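Local atomic coordinates of helix-turn-helix transcriptional regulator (Pseudomonas aeruginosa, PDB entry 5XHX), a protein that probably binds DNA and regulates transcription as a LuxR-family quorum-sensing regulator, this chain being its N-terminal ligand-binding domain without the helix-turn-helix part. Residues 23-29 against 172-177; 40-45 against 145-151; 70-74 against 121-125. Numbering follows the deposited sequence.

How the contacts relate
The three contacts sample an alpha-beta domain built round an antiparallel sheet. Contact 1, largely buried, joins the start of helix 28-36 to the last part of helix 153-173 and borders the second subunit; an arginine and backbone carbonyls dominate its chemistry. Contact 2, partly buried, pairs strands 44-50 and 140-147, each adjacent in sequence to one helix of contact 1, and relies on main-chain bonds supplemented by serine and aspartate side chains. The two meet where W29 packs on W45. Contact 3 is a small surface contact between helices 72-81 and 114-123, held by one tyrosine; it touches contact 2 through V125 and E148 but lies about 13 Å, nearest atoms, from contact 1.

Contact 1: residues 23-29 against 172-177; sequences LDRPFFW and KRIHFE
Segment 23-29 runs through a type I beta turn, R25 to F28, into helix 28-36 (N-cap F27); segment 172-177 carries the last part of helix 153-173 and beyond. CA atoms of L23 and R173 lie 5.9 Å apart, those of D24 and F176 5.4 Å. The CA-to-CB bond of R173 points toward segment 23-29, and its long side chain (chi1 t, chi2 p, chi3 t) lets NH1 donate to L23 O (2.8 Å) and R25 O (2.7 Å), while F28 CB lies over one guanidinium face. R173 NE bridges to E177 OE2 at 2.9 Å, and W29 NE1 donates to that same oxygen at 2.8 Å. L23 CG meets F176 CE2 at 3.8 Å, and D24 CB makes a CH-pi contact 3.8 Å from the F176 ring centroid. F176 meets H175 of the second subunit edge-to-face. Thus E177 balances the buried arginine charge, and the guanidinium satisfies carbonyls of L23, before the turn, and R25, opening it, tying 172-177 to the start of helix 28-36.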
ATOM      1  N   LEU A  23       4.330   5.850  -2.004  1.00 34.38           N
ATOM      2  CA  LEU A  23       2.939   6.277  -1.975  1.00 35.73           C
ATOM      3  C   LEU A  23       2.794   7.745  -1.587  1.00 39.21           C
ATOM      4  O   LEU A  23       1.831   8.397  -1.998  1.00 36.72           O
ATOM      5  CB  LEU A  23       2.144   5.378  -1.027  1.00 33.53           C
ATOM      6  CG  LEU A  23       0.615   5.526  -0.933  1.00 40.12           C
ATOM      7  CD1 LEU A  23      -0.077   5.407  -2.298  1.00 34.06           C
ATOM      8  CD2 LEU A  23       0.034   4.477   0.030  1.00 34.65           C
ATOM      9  N   ASP A  24       3.738   8.291  -0.822  1.00 40.45           N
ATOM     10  CA  ASP A  24       3.684   9.689  -0.408  1.00 40.57           C
ATOM     11  C   ASP A  24       4.769  10.524  -1.068  1.00 41.60           C
ATOM     12  O   ASP A  24       5.133  11.580  -0.553  1.00 46.20           O
ATOM     13  CB  ASP A  24       3.782   9.805   1.115  1.00 45.58           C
ATOM     14  CG  ASP A  24       5.135   9.349   1.661  1.00 48.09           C
ATOM     15  OD1 ASP A  24       5.975   8.834   0.886  1.00 44.61           O
ATOM     16  OD2 ASP A  24       5.351   9.503   2.883  1.00 50.47           O
ATOM     17  N   ARG A  25       5.303  10.068  -2.187  1.00 38.75           N
ATOM     18  CA  ARG A  25       6.408  10.720  -2.858  1.00 39.82           C
ATOM     19  C   ARG A  25       5.961  11.223  -4.225  1.00 45.53           C
ATOM     20  O   ARG A  25       4.990  10.710  -4.800  1.00 38.95           O
ATOM     21  CB  ARG A  25       7.594   9.752  -2.998  1.00 41.26           C
ATOM     22  CG  ARG A  25       8.066   9.152  -1.659  1.00 40.18           C
ATOM     23  CD  ARG A  25       8.567  10.253  -0.688  1.00 42.99           C
ATOM     24  NE  ARG A  25       9.645  11.060  -1.271  1.00 47.39           N
ATOM     25  CZ  ARG A  25      10.911  10.653  -1.380  1.00 50.33           C
ATOM     26  NH1 ARG A  25      11.260   9.450  -0.952  1.00 52.91           N
ATOM     27  NH2 ARG A  25      11.832  11.441  -1.922  1.00 54.91           N
ATOM     28  N   PRO A  26       6.638  12.244  -4.768  1.00 51.90           N
ATOM     29  CA  PRO A  26       6.204  12.817  -6.057  1.00 46.64           C
ATOM     30  C   PRO A  26       6.215  11.828  -7.204  1.00 42.99           C
ATOM     31  O   PRO A  26       5.394  11.947  -8.124  1.00 44.51           O
ATOM     32  CB  PRO A  26       7.220  13.946  -6.299  1.00 51.05           C
ATOM     33  CG  PRO A  26       7.751  14.288  -4.950  1.00 51.01           C
ATOM     34  CD  PRO A  26       7.748  13.008  -4.164  1.00 49.44           C
ATOM     35  N   PHE A  27       7.123  10.859  -7.182  1.00 39.16           N
ATOM     36  CA  PHE A  27       7.314   9.916  -8.275  1.00 37.25           C
ATOM     37  C   PHE A  27       6.444   8.667  -8.152  1.00 32.23           C
ATOM     38  O   PHE A  27       6.740   7.662  -8.806  1.00 37.32           O
ATOM     39  CB  PHE A  27       8.788   9.506  -8.354  1.00 43.28           C
ATOM     40  CG  PHE A  27       9.410   9.222  -7.007  1.00 44.61           C
ATOM     41  CD1 PHE A  27       9.420   7.939  -6.490  1.00 46.72           C
ATOM     42  CD2 PHE A  27       9.964  10.248  -6.252  1.00 46.96           C
ATOM     43  CE1 PHE A  27       9.987   7.673  -5.247  1.00 47.74           C
ATOM     44  CE2 PHE A  27      10.529   9.998  -5.011  1.00 47.96           C
ATOM     45  CZ  PHE A  27      10.544   8.703  -4.509  1.00 52.55           C
ATOM     46  N   PHE A  28       5.391   8.701  -7.331  1.00 34.78           N
ATOM     47  CA  PHE A  28       4.572   7.504  -7.132  1.00 32.69           C
ATOM     48  C   PHE A  28       4.000   6.979  -8.448  1.00 29.83           C
ATOM     49  O   PHE A  28       4.082   5.783  -8.732  1.00 30.20           O
ATOM     50  CB  PHE A  28       3.436   7.783  -6.152  1.00 28.81           C
ATOM     51  CG  PHE A  28       2.358   6.723  -6.174  1.00 33.58           C
ATOM     52  CD1 PHE A  28       2.549   5.503  -5.517  1.00 29.04           C
ATOM     53  CD2 PHE A  28       1.166   6.931  -6.871  1.00 31.71           C
ATOM     54  CE1 PHE A  28       1.572   4.517  -5.551  1.00 29.00           C
ATOM     55  CE2 PHE A  28       0.179   5.940  -6.908  1.00 31.14           C
ATOM     56  CZ  PHE A  28       0.384   4.735  -6.241  1.00 28.02           C
ATOM     57  N   TRP A  29       3.383   7.854  -9.255  1.00 30.32           N
ATOM     58  CA  TRP A  29       2.734   7.373 -10.476  1.00 30.69           C
ATOM     59  C   TRP A  29       3.746   6.786 -11.449  1.00 30.69           C
ATOM     60  O   TRP A  29       3.453   5.803 -12.140  1.00 31.21           O
ATOM     61  CB  TRP A  29       1.935   8.500 -11.145  1.00 29.64           C
ATOM     62  CG  TRP A  29       0.778   8.918 -10.313  1.00 30.10           C
ATOM     63  CD1 TRP A  29       0.666  10.060  -9.596  1.00 29.69           C
ATOM     64  CD2 TRP A  29      -0.420   8.163 -10.061  1.00 26.82           C
ATOM     65  NE1 TRP A  29      -0.537  10.092  -8.942  1.00 28.40           N
ATOM     66  CE2 TRP A  29      -1.224   8.938  -9.215  1.00 26.05           C
ATOM     67  CE3 TRP A  29      -0.903   6.926 -10.508  1.00 27.05           C
ATOM     68  CZ2 TRP A  29      -2.479   8.509  -8.769  1.00 28.62           C
ATOM     69  CZ3 TRP A  29      -2.151   6.503 -10.073  1.00 24.22           C
ATOM     70  CH2 TRP A  29      -2.921   7.287  -9.210  1.00 25.55           C
ATOM     71  N   LYS A 172      -5.776   5.164  -2.238  1.00 32.26           N
ATOM     72  CA  LYS A 172      -5.015   5.636  -1.086  1.00 35.94           C
ATOM     73  C   LYS A 172      -4.065   6.762  -1.468  1.00 30.53           C
ATOM     74  O   LYS A 172      -3.819   7.666  -0.660  1.00 32.25           O
ATOM     75  CB  LYS A 172      -4.255   4.468  -0.444  1.00 30.72           C
ATOM     76  CG  LYS A 172      -5.175   3.469   0.258  1.00 31.25           C
ATOM     77  CD  LYS A 172      -6.009   4.179   1.321  1.00 37.12           C
ATOM     78  CE  LYS A 172      -6.965   3.229   2.024  1.00 39.88           C
ATOM     79  NZ  LYS A 172      -8.268   3.076   1.316  1.00 34.11           N
ATOM     80  N   ARG A 173      -3.561   6.759  -2.703  1.00 28.76           N
ATOM     81  CA  ARG A 173      -2.661   7.835  -3.112  1.00 31.41           C
ATOM     82  C   ARG A 173      -3.317   9.215  -3.025  1.00 33.70           C
ATOM     83  O   ARG A 173      -2.607  10.207  -2.834  1.00 35.68           O
ATOM     84  CB  ARG A 173      -2.126   7.549  -4.523  1.00 30.48           C
ATOM     85  CG  ARG A 173      -1.428   8.712  -5.221  1.00 32.54           C
ATOM     86  CD  ARG A 173      -0.175   9.214  -4.497  1.00 34.65           C
ATOM     87  NE  ARG A 173       0.456  10.303  -5.241  1.00 34.48           N
ATOM     88  CZ  ARG A 173       1.691  10.761  -5.030  1.00 42.55           C
ATOM     89  NH1 ARG A 173       2.451  10.233  -4.081  1.00 34.01           N
ATOM     90  NH2 ARG A 173       2.173  11.750  -5.779  1.00 38.83           N
ATOM     91  N   ILE A 174      -4.651   9.299  -3.093  1.00 32.91           N
ATOM     92  CA  ILE A 174      -5.339  10.596  -3.045  1.00 38.15           C
ATOM     93  C   ILE A 174      -4.994  11.378  -1.780  1.00 42.86           C
ATOM     94  O   ILE A 174      -4.905  12.614  -1.807  1.00 38.65           O
ATOM     95  CB  ILE A 174      -6.863  10.401  -3.157  1.00 39.00           C
ATOM     96  CG1 ILE A 174      -7.240   9.995  -4.571  1.00 35.87           C
ATOM     97  CG2 ILE A 174      -7.606  11.680  -2.762  1.00 45.08           C
ATOM     98  CD1 ILE A 174      -6.561  10.823  -5.614  1.00 42.88           C
ATOM     99  N   HIS A 175      -4.797  10.689  -0.673  1.00 42.42           N
ATOM    100  CA  HIS A 175      -4.415  11.321   0.565  1.00 41.46           C
ATOM    101  C   HIS A 175      -3.124  12.065   0.504  1.00 40.85           C
ATOM    102  O   HIS A 175      -2.914  12.956   1.269  1.00 40.79           O
ATOM    103  CB  HIS A 175      -4.355  10.306   1.675  1.00 42.32           C
ATOM    104  CG  HIS A 175      -5.668   9.685   1.944  1.00 48.07           C
ATOM    105  ND1 HIS A 175      -6.665  10.341   2.615  1.00 53.38           N
ATOM    106  CD2 HIS A 175      -6.175   8.493   1.586  1.00 49.58           C
ATOM    107  CE1 HIS A 175      -7.727   9.573   2.673  1.00 54.89           C
ATOM    108  NE2 HIS A 175      -7.461   8.449   2.045  1.00 57.09           N
ATOM    109  N   PHE A 176      -2.266  11.700  -0.413  1.00 40.19           N
ATOM    110  CA  PHE A 176      -1.009  12.367  -0.532  1.00 38.37           C
ATOM    111  C   PHE A 176      -0.949  13.264  -1.739  1.00 44.85           C
ATOM    112  O   PHE A 176       0.099  13.709  -2.096  1.00 44.61           O
ATOM    113  CB  PHE A 176       0.114  11.360  -0.552  1.00 40.95           C
ATOM    114  CG  PHE A 176       0.078  10.402   0.587  1.00 43.17           C
ATOM    115  CD1 PHE A 176       0.543  10.769   1.819  1.00 42.37           C
ATOM    116  CD2 PHE A 176      -0.436   9.158   0.436  1.00 39.59           C
ATOM    117  CE1 PHE A 176       0.494   9.926   2.846  1.00 43.40           C
ATOM    118  CE2 PHE A 176      -0.479   8.303   1.475  1.00 44.20           C
ATOM    119  CZ  PHE A 176      -0.014   8.687   2.687  1.00 46.08           C
ATOM    120  N   GLU A 177      -2.083  13.529  -2.363  1.00 45.57           N
ATOM    121  CA  GLU A 177      -2.136  14.506  -3.435  1.00 52.42           C
ATOM    122  C   GLU A 177      -2.656  15.833  -2.920  1.00 53.32           C
ATOM    123  O   GLU A 177      -3.699  15.948  -2.323  1.00 58.37           O
ATOM    124  CB  GLU A 177      -2.940  14.031  -4.645  1.00 43.60           C
ATOM    125  CG  GLU A 177      -2.484  12.753  -5.226  1.00 42.90           C
ATOM    126  CD  GLU A 177      -1.577  12.917  -6.390  1.00 39.27           C
ATOM    127  OE1 GLU A 177      -1.273  14.032  -6.737  1.00 40.61           O
ATOM    128  OE2 GLU A 177      -1.164  11.920  -6.940  1.00 34.13           O
TER

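Contact 2: residues 40-45 against 145-151; sequences APVDNW and LGSESRF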
ATOM      1  N   ALA A  40       3.724  -5.646 -19.334  1.00 46.33           N
ATOM      2  CA  ALA A  40       3.065  -5.187 -20.548  1.00 42.24           C
ATOM      3  C   ALA A  40       3.900  -4.079 -21.167  1.00 38.80           C
ATOM      4  O   ALA A  40       4.705  -3.445 -20.476  1.00 45.10           O
ATOM      5  CB  ALA A  40       1.639  -4.689 -20.245  1.00 39.74           C
ATOM      6  N   PRO A  41       3.702  -3.783 -22.535  1.00 41.54           N
ATOM      7  CA  PRO A  41       4.467  -2.704 -23.200  1.00 44.09           C
ATOM      8  C   PRO A  41       3.893  -1.317 -22.933  1.00 40.54           C
ATOM      9  O   PRO A  41       3.334  -0.647 -23.807  1.00 42.09           O
ATOM     10  CB  PRO A  41       4.368  -3.100 -24.674  1.00 42.03           C
ATOM     11  CG  PRO A  41       3.035  -3.746 -24.776  1.00 43.76           C
ATOM     12  CD  PRO A  41       2.890  -4.548 -23.501  1.00 42.41           C
ATOM     13  N   VAL A  42       4.056  -0.854 -21.699  1.00 38.06           N
ATOM     14  CA  VAL A  42       3.673   0.504 -21.323  1.00 38.40           C
ATOM     15  C   VAL A  42       4.749   1.462 -21.834  1.00 41.51           C
ATOM     16  O   VAL A  42       5.873   1.472 -21.333  1.00 40.57           O
ATOM     17  CB  VAL A  42       3.495   0.631 -19.807  1.00 36.84           C
ATOM     18  CG1 VAL A  42       3.198   2.085 -19.427  1.00 35.29           C
ATOM     19  CG2 VAL A  42       2.405  -0.339 -19.307  1.00 32.98           C
ATOM     20  N   ASP A  43       4.404   2.279 -22.827  1.00 39.66           N
ATOM     21  CA  ASP A  43       5.345   3.241 -23.384  1.00 40.63           C
ATOM     22  C   ASP A  43       5.103   4.662 -22.908  1.00 43.63           C
ATOM     23  O   ASP A  43       6.003   5.496 -23.018  1.00 40.66           O
ATOM     24  CB  ASP A  43       5.284   3.220 -24.911  1.00 39.84           C
ATOM     25  CG  ASP A  43       5.695   1.886 -25.482  1.00 39.78           C
ATOM     26  OD1 ASP A  43       6.648   1.294 -24.943  1.00 41.65           O
ATOM     27  OD2 ASP A  43       5.053   1.426 -26.448  1.00 40.87           O
ATOM     28  N   ASN A  44       3.908   4.962 -22.412  1.00 41.36           N
ATOM     29  CA  ASN A  44       3.603   6.274 -21.866  1.00 36.75           C
ATOM     30  C   ASN A  44       2.531   6.070 -20.801  1.00 34.94           C
ATOM     31  O   ASN A  44       1.923   5.000 -20.702  1.00 29.24           O
ATOM     32  CB  ASN A  44       3.152   7.247 -22.972  1.00 41.66           C
ATOM     33  CG  ASN A  44       3.546   8.706 -22.686  1.00 50.28           C
ATOM     34  OD1 ASN A  44       3.536   9.156 -21.532  1.00 47.43           O
ATOM     35  ND2 ASN A  44       3.888   9.455 -23.748  1.00 48.97           N
ATOM     36  N   TRP A  45       2.317   7.098 -19.987  1.00 34.59           N
ATOM     37  CA  TRP A  45       1.328   6.987 -18.924  1.00 34.26           C
ATOM     38  C   TRP A  45       0.959   8.380 -18.458  1.00 32.18           C
ATOM     39  O   TRP A  45       1.719   9.337 -18.639  1.00 31.98           O
ATOM     40  CB  TRP A  45       1.843   6.137 -17.757  1.00 27.23           C
ATOM     41  CG  TRP A  45       3.158   6.599 -17.229  1.00 32.32           C
ATOM     42  CD1 TRP A  45       4.399   6.156 -17.600  1.00 34.57           C
ATOM     43  CD2 TRP A  45       3.370   7.611 -16.246  1.00 29.52           C
ATOM     44  NE1 TRP A  45       5.370   6.841 -16.900  1.00 32.44           N
ATOM     45  CE2 TRP A  45       4.763   7.741 -16.071  1.00 30.31           C
ATOM     46  CE3 TRP A  45       2.517   8.432 -15.504  1.00 33.64           C
ATOM     47  CZ2 TRP A  45       5.317   8.643 -15.174  1.00 33.21           C
ATOM     48  CZ3 TRP A  45       3.070   9.339 -14.627  1.00 31.07           C
ATOM     49  CH2 TRP A  45       4.457   9.433 -14.466  1.00 35.79           C
ATOM     50  N   LEU A 145      -2.495   4.043 -19.316  1.00 26.47           N
ATOM     51  CA  LEU A 145      -1.263   3.397 -19.750  1.00 30.38           C
ATOM     52  C   LEU A 145      -1.343   3.277 -21.262  1.00 28.71           C
ATOM     53  O   LEU A 145      -2.258   2.628 -21.785  1.00 28.61           O
ATOM     54  CB  LEU A 145      -1.092   2.013 -19.112  1.00 29.96           C
ATOM     55  CG  LEU A 145      -1.224   1.902 -17.592  1.00 30.34           C
ATOM     56  CD1 LEU A 145      -1.221   0.421 -17.184  1.00 31.27           C
ATOM     57  CD2 LEU A 145      -0.119   2.650 -16.884  1.00 25.32           C
ATOM     58  N   GLY A 146      -0.411   3.915 -21.960  1.00 31.55           N
ATOM     59  CA  GLY A 146      -0.427   3.883 -23.414  1.00 31.44           C
ATOM     60  C   GLY A 146       0.668   3.002 -23.978  1.00 33.03           C
ATOM     61  O   GLY A 146       1.673   2.760 -23.305  1.00 33.22           O
ATOM     62  N   SER A 147       0.482   2.502 -25.202  1.00 33.53           N
ATOM     63  CA  SER A 147       1.490   1.698 -25.880  1.00 34.39           C
ATOM     64  C   SER A 147       1.601   2.142 -27.330  1.00 40.29           C
ATOM     65  O   SER A 147       0.596   2.491 -27.958  1.00 35.87           O
ATOM     66  CB  SER A 147       1.151   0.206 -25.841  1.00 35.22           C
ATOM     67  OG  SER A 147       2.211  -0.595 -26.357  1.00 38.99           O
ATOM     68  N   GLU A 148       2.827   2.113 -27.858  1.00 41.37           N
ATOM     69  CA  GLU A 148       3.028   2.219 -29.300  1.00 43.66           C
ATOM     70  C   GLU A 148       2.688   0.921 -30.032  1.00 40.54           C
ATOM     71  O   GLU A 148       2.479   0.951 -31.248  1.00 43.36           O
ATOM     72  CB  GLU A 148       4.469   2.664 -29.594  1.00 42.37           C
ATOM     73  CG  GLU A 148       4.735   4.109 -29.132  1.00 41.09           C
ATOM     74  CD  GLU A 148       6.213   4.484 -29.049  1.00 51.22           C
ATOM     75  OE1 GLU A 148       7.061   3.768 -29.623  1.00 56.03           O
ATOM     76  OE2 GLU A 148       6.524   5.506 -28.397  1.00 49.80           O
ATOM     77  N   SER A 149       2.581  -0.204 -29.325  1.00 39.38           N
ATOM     78  CA  SER A 149       2.005  -1.414 -29.897  1.00 45.65           C
ATOM     79  C   SER A 149       0.617  -1.657 -29.286  1.00 40.69           C
ATOM     80  O   SER A 149       0.004  -0.737 -28.728  1.00 44.52           O
ATOM     81  CB  SER A 149       2.973  -2.592 -29.704  1.00 43.43           C
ATOM     82  OG  SER A 149       3.659  -2.507 -28.470  1.00 43.32           O
ATOM     83  N   ARG A 150       0.112  -2.878 -29.410  1.00 41.44           N
ATOM     84  CA  ARG A 150      -1.219  -3.212 -28.920  1.00 41.11           C
ATOM     85  C   ARG A 150      -1.128  -3.998 -27.619  1.00 42.64           C
ATOM     86  O   ARG A 150      -0.215  -4.807 -27.429  1.00 40.91           O
ATOM     87  CB  ARG A 150      -2.003  -4.013 -29.961  1.00 40.18           C
ATOM     88  CG  ARG A 150      -2.395  -3.191 -31.181  1.00 47.52           C
ATOM     89  CD  ARG A 150      -2.753  -4.048 -32.388  1.00 52.28           C
ATOM     90  NE  ARG A 150      -1.618  -4.837 -32.876  1.00 69.64           N
ATOM     91  CZ  ARG A 150      -0.475  -4.334 -33.351  1.00 66.45           C
ATOM     92  NH1 ARG A 150      -0.292  -3.018 -33.442  1.00 66.84           N
ATOM     93  NH2 ARG A 150       0.487  -5.157 -33.750  1.00 71.54           N
ATOM     94  N   PHE A 151      -2.066  -3.733 -26.716  1.00 35.09           N
ATOM     95  CA  PHE A 151      -2.254  -4.580 -25.547  1.00 33.46           C
ATOM     96  C   PHE A 151      -3.113  -5.758 -25.965  1.00 34.29           C
ATOM     97  O   PHE A 151      -4.247  -5.564 -26.415  1.00 36.55           O
ATOM     98  CB  PHE A 151      -2.928  -3.808 -24.409  1.00 31.34           C
ATOM     99  CG  PHE A 151      -2.099  -2.686 -23.853  1.00 29.02           C
ATOM    100  CD1 PHE A 151      -0.947  -2.945 -23.125  1.00 30.51           C
ATOM    101  CD2 PHE A 151      -2.486  -1.373 -24.032  1.00 29.56           C
ATOM    102  CE1 PHE A 151      -0.198  -1.915 -22.600  1.00 31.16           C
ATOM    103  CE2 PHE A 151      -1.743  -0.332 -23.504  1.00 27.87           C
ATOM    104  CZ  PHE A 151      -0.603  -0.603 -22.783  1.00 31.46           C
TER
HETATM  105  O   HOH W   1       5.538  -0.902 -27.577  1.00 42.34           O
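A classic beta bulge marks the point where the start of strand 44-50 meets the end of strand 140-147: D43 and N44 both face G146. G146 O accepts from D43 N at 2.8 Å and from N44 N at 3.3 Å, and G146 N donates to N44 O at 2.9 Å. N44 and G146 form a hydrogen-bonded antiparallel pair, W45 and L145 the next, non-hydrogen-bonded one. Glycine puts no side chain beside N44, whose ND2 bonds E62. W45 and L145 share the other face, with W45 CB 4.1 Å from L145 CD2, a side covered by helices 28-36 and 153-173. The pairing joins two inner strands of the five-stranded antiparallel sheet. Before the bulge, P41 centres an inverse gamma turn, and its O accepts from S147 OG at 2.8 Å. The small serine hydroxyl serves twice, since S147 OG also accepts from S149 N at 3.0 Å in an ST turn. D43 OD2, a natural acceptor for a turn amide, takes E148 N at 2.7 Å, and a water links D43 OD2 to S149 OG, 2.6 Å from each. Next to P41, the F151 ring meets A40 CB with its edge, CE1 at 4.1 Å.

Contact 3: residues 70-74 against 121-125; sequences PDPLI and AHYVV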
ATOM      1  N   PRO A  70       5.776  24.399 -21.064  1.00 76.59           N
ATOM      2  CA  PRO A  70       4.826  23.305 -21.310  1.00 71.91           C
ATOM      3  C   PRO A  70       4.426  23.213 -22.775  1.00 67.78           C
ATOM      4  O   PRO A  70       4.289  24.221 -23.472  1.00 68.97           O
ATOM      5  CB  PRO A  70       3.623  23.668 -20.427  1.00 68.99           C
ATOM      6  CG  PRO A  70       4.132  24.701 -19.461  1.00 73.00           C
ATOM      7  CD  PRO A  70       5.192  25.447 -20.210  1.00 74.86           C
ATOM      8  N   ASP A  71       4.249  21.981 -23.235  1.00 61.51           N
ATOM      9  CA  ASP A  71       3.685  21.715 -24.550  1.00 56.18           C
ATOM     10  C   ASP A  71       2.278  22.306 -24.629  1.00 54.91           C
ATOM     11  O   ASP A  71       1.435  21.994 -23.772  1.00 54.91           O
ATOM     12  CB  ASP A  71       3.669  20.204 -24.794  1.00 50.28           C
ATOM     13  CG  ASP A  71       2.988  19.803 -26.100  1.00 53.56           C
ATOM     14  OD1 ASP A  71       2.741  20.660 -26.975  1.00 54.69           O
ATOM     15  OD2 ASP A  71       2.700  18.597 -26.255  1.00 56.99           O
ATOM     16  N   PRO A  72       1.992  23.178 -25.603  1.00 55.80           N
ATOM     17  CA  PRO A  72       0.622  23.694 -25.743  1.00 50.46           C
ATOM     18  C   PRO A  72      -0.428  22.616 -25.961  1.00 44.08           C
ATOM     19  O   PRO A  72      -1.620  22.909 -25.810  1.00 43.44           O
ATOM     20  CB  PRO A  72       0.723  24.633 -26.956  1.00 51.27           C
ATOM     21  CG  PRO A  72       1.996  24.225 -27.663  1.00 52.07           C
ATOM     22  CD  PRO A  72       2.914  23.815 -26.557  1.00 54.58           C
ATOM     23  N   LEU A  73      -0.028  21.389 -26.316  1.00 39.98           N
ATOM     24  CA  LEU A  73      -0.986  20.296 -26.434  1.00 44.19           C
ATOM     25  C   LEU A  73      -1.594  19.914 -25.092  1.00 38.98           C
ATOM     26  O   LEU A  73      -2.747  19.481 -25.048  1.00 37.24           O
ATOM     27  CB  LEU A  73      -0.323  19.069 -27.054  1.00 47.51           C
ATOM     28  CG  LEU A  73      -0.551  18.856 -28.540  1.00 47.77           C
ATOM     29  CD1 LEU A  73       0.167  17.590 -29.001  1.00 46.26           C
ATOM     30  CD2 LEU A  73      -2.047  18.769 -28.786  1.00 47.06           C
ATOM     31  N   ILE A  74      -0.839  20.044 -23.999  1.00 39.60           N
ATOM     32  CA  ILE A  74      -1.389  19.720 -22.684  1.00 40.91           C
ATOM     33  C   ILE A  74      -2.488  20.709 -22.316  1.00 39.83           C
ATOM     34  O   ILE A  74      -3.573  20.321 -21.870  1.00 33.96           O
ATOM     35  CB  ILE A  74      -0.281  19.704 -21.618  1.00 38.92           C
ATOM     36  CG1 ILE A  74       0.796  18.668 -21.964  1.00 49.00           C
ATOM     37  CG2 ILE A  74      -0.885  19.443 -20.247  1.00 40.81           C
ATOM     38  CD1 ILE A  74       0.322  17.229 -21.908  1.00 47.41           C
ATOM     39  N   ALA A 121      -2.215  10.928 -31.073  1.00 37.09           N
ATOM     40  CA  ALA A 121      -1.096  10.488 -31.898  1.00 40.71           C
ATOM     41  C   ALA A 121       0.239  10.790 -31.236  1.00 42.08           C
ATOM     42  O   ALA A 121       1.180   9.995 -31.348  1.00 45.56           O
ATOM     43  CB  ALA A 121      -1.173  11.144 -33.279  1.00 45.85           C
ATOM     44  N   HIS A 122       0.332  11.894 -30.499  1.00 37.78           N
ATOM     45  CA  HIS A 122       1.602  12.215 -29.866  1.00 44.31           C
ATOM     46  C   HIS A 122       1.796  11.499 -28.529  1.00 45.82           C
ATOM     47  O   HIS A 122       2.845  10.887 -28.299  1.00 43.15           O
ATOM     48  CB  HIS A 122       1.727  13.728 -29.671  1.00 43.56           C
ATOM     49  CG  HIS A 122       3.049  14.146 -29.112  1.00 49.85           C
ATOM     50  ND1 HIS A 122       3.305  14.190 -27.757  1.00 54.11           N
ATOM     51  CD2 HIS A 122       4.200  14.511 -29.724  1.00 51.98           C
ATOM     52  CE1 HIS A 122       4.552  14.579 -27.559  1.00 54.07           C
ATOM     53  NE2 HIS A 122       5.115  14.786 -28.736  1.00 53.92           N
ATOM     54  N   TYR A 123       0.800  11.558 -27.639  1.00 40.38           N
ATOM     55  CA  TYR A 123       0.995  11.118 -26.259  1.00 43.47           C
ATOM     56  C   TYR A 123       0.653   9.656 -26.012  1.00 43.93           C
ATOM     57  O   TYR A 123       1.108   9.096 -25.009  1.00 46.48           O
ATOM     58  CB  TYR A 123       0.173  11.996 -25.305  1.00 43.55           C
ATOM     59  CG  TYR A 123       0.827  13.341 -25.090  1.00 44.42           C
ATOM     60  CD1 TYR A 123       1.918  13.471 -24.227  1.00 47.73           C
ATOM     61  CD2 TYR A 123       0.385  14.470 -25.767  1.00 45.76           C
ATOM     62  CE1 TYR A 123       2.538  14.696 -24.034  1.00 49.07           C
ATOM     63  CE2 TYR A 123       1.001  15.707 -25.579  1.00 47.40           C
ATOM     64  CZ  TYR A 123       2.076  15.810 -24.712  1.00 49.80           C
ATOM     65  OH  TYR A 123       2.696  17.030 -24.520  1.00 59.90           O
ATOM     66  N   VAL A 124      -0.133   9.028 -26.887  1.00 40.15           N
ATOM     67  CA  VAL A 124      -0.611   7.662 -26.703  1.00 41.79           C
ATOM     68  C   VAL A 124      -0.112   6.747 -27.818  1.00 42.21           C
ATOM     69  O   VAL A 124       0.363   5.633 -27.561  1.00 38.28           O
ATOM     70  CB  VAL A 124      -2.153   7.620 -26.609  1.00 36.45           C
ATOM     71  CG1 VAL A 124      -2.627   6.209 -26.322  1.00 37.11           C
ATOM     72  CG2 VAL A 124      -2.636   8.584 -25.526  1.00 32.89           C
ATOM     73  N   VAL A 125      -0.215   7.206 -29.069  1.00 40.38           N
ATOM     74  CA  VAL A 125       0.386   6.623 -30.267  1.00 39.81           C
ATOM     75  C   VAL A 125      -0.473   5.490 -30.819  1.00 38.61           C
ATOM     76  O   VAL A 125      -1.042   5.628 -31.905  1.00 42.39           O
ATOM     77  CB  VAL A 125       1.840   6.160 -30.031  1.00 41.90           C
ATOM     78  CG1 VAL A 125       2.461   5.685 -31.346  1.00 43.73           C
ATOM     79  CG2 VAL A 125       2.667   7.290 -29.433  1.00 45.29           C
TER
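Segment 121-125 finishes helix 114-123, and its contribution to the contact begins at H122. The CA-to-CB bond of H122 points toward segment 70-74, and H122 CB lies 4.2 Å from L73 CD1, a light touch between an exposed histidine and a leucine in the first turn of helix 72-81. Y123 follows and does most of the work. Its chi1 near -77° (m) sends the ring across the gap between the helices, and Y123 OH donates to D71 OD2 at 2.3 Å, a very short hydrogen bond. Tyrosine suits this place because its flat ring offers carbon to the apolar side chains while its hydroxyl reaches an acid: L73 CB stands at the ring edge, 3.9 Å from Y123 CE2, and I74 CD1 is 3.6 Å from Y123 CZ. D71 uses both carboxylate oxygens, for as N-cap of helix 72-81 it also accepts L73 N at OD1, 2.9 Å away; a short acidic side chain is well placed to satisfy such an amide. V125, with positive phi (83°), is the first residue to leave helical phi/psi, ahead of strand 127-134. Around this small surface contact, Y119 of helix 114-123 stacks on the Y123 ring and touches I74, while T118 one residue earlier meets L73. The start of helix 72-81 thus lies beside the last turns of helix 114-123, while V125 reaches E148, just beyond strand 140-147.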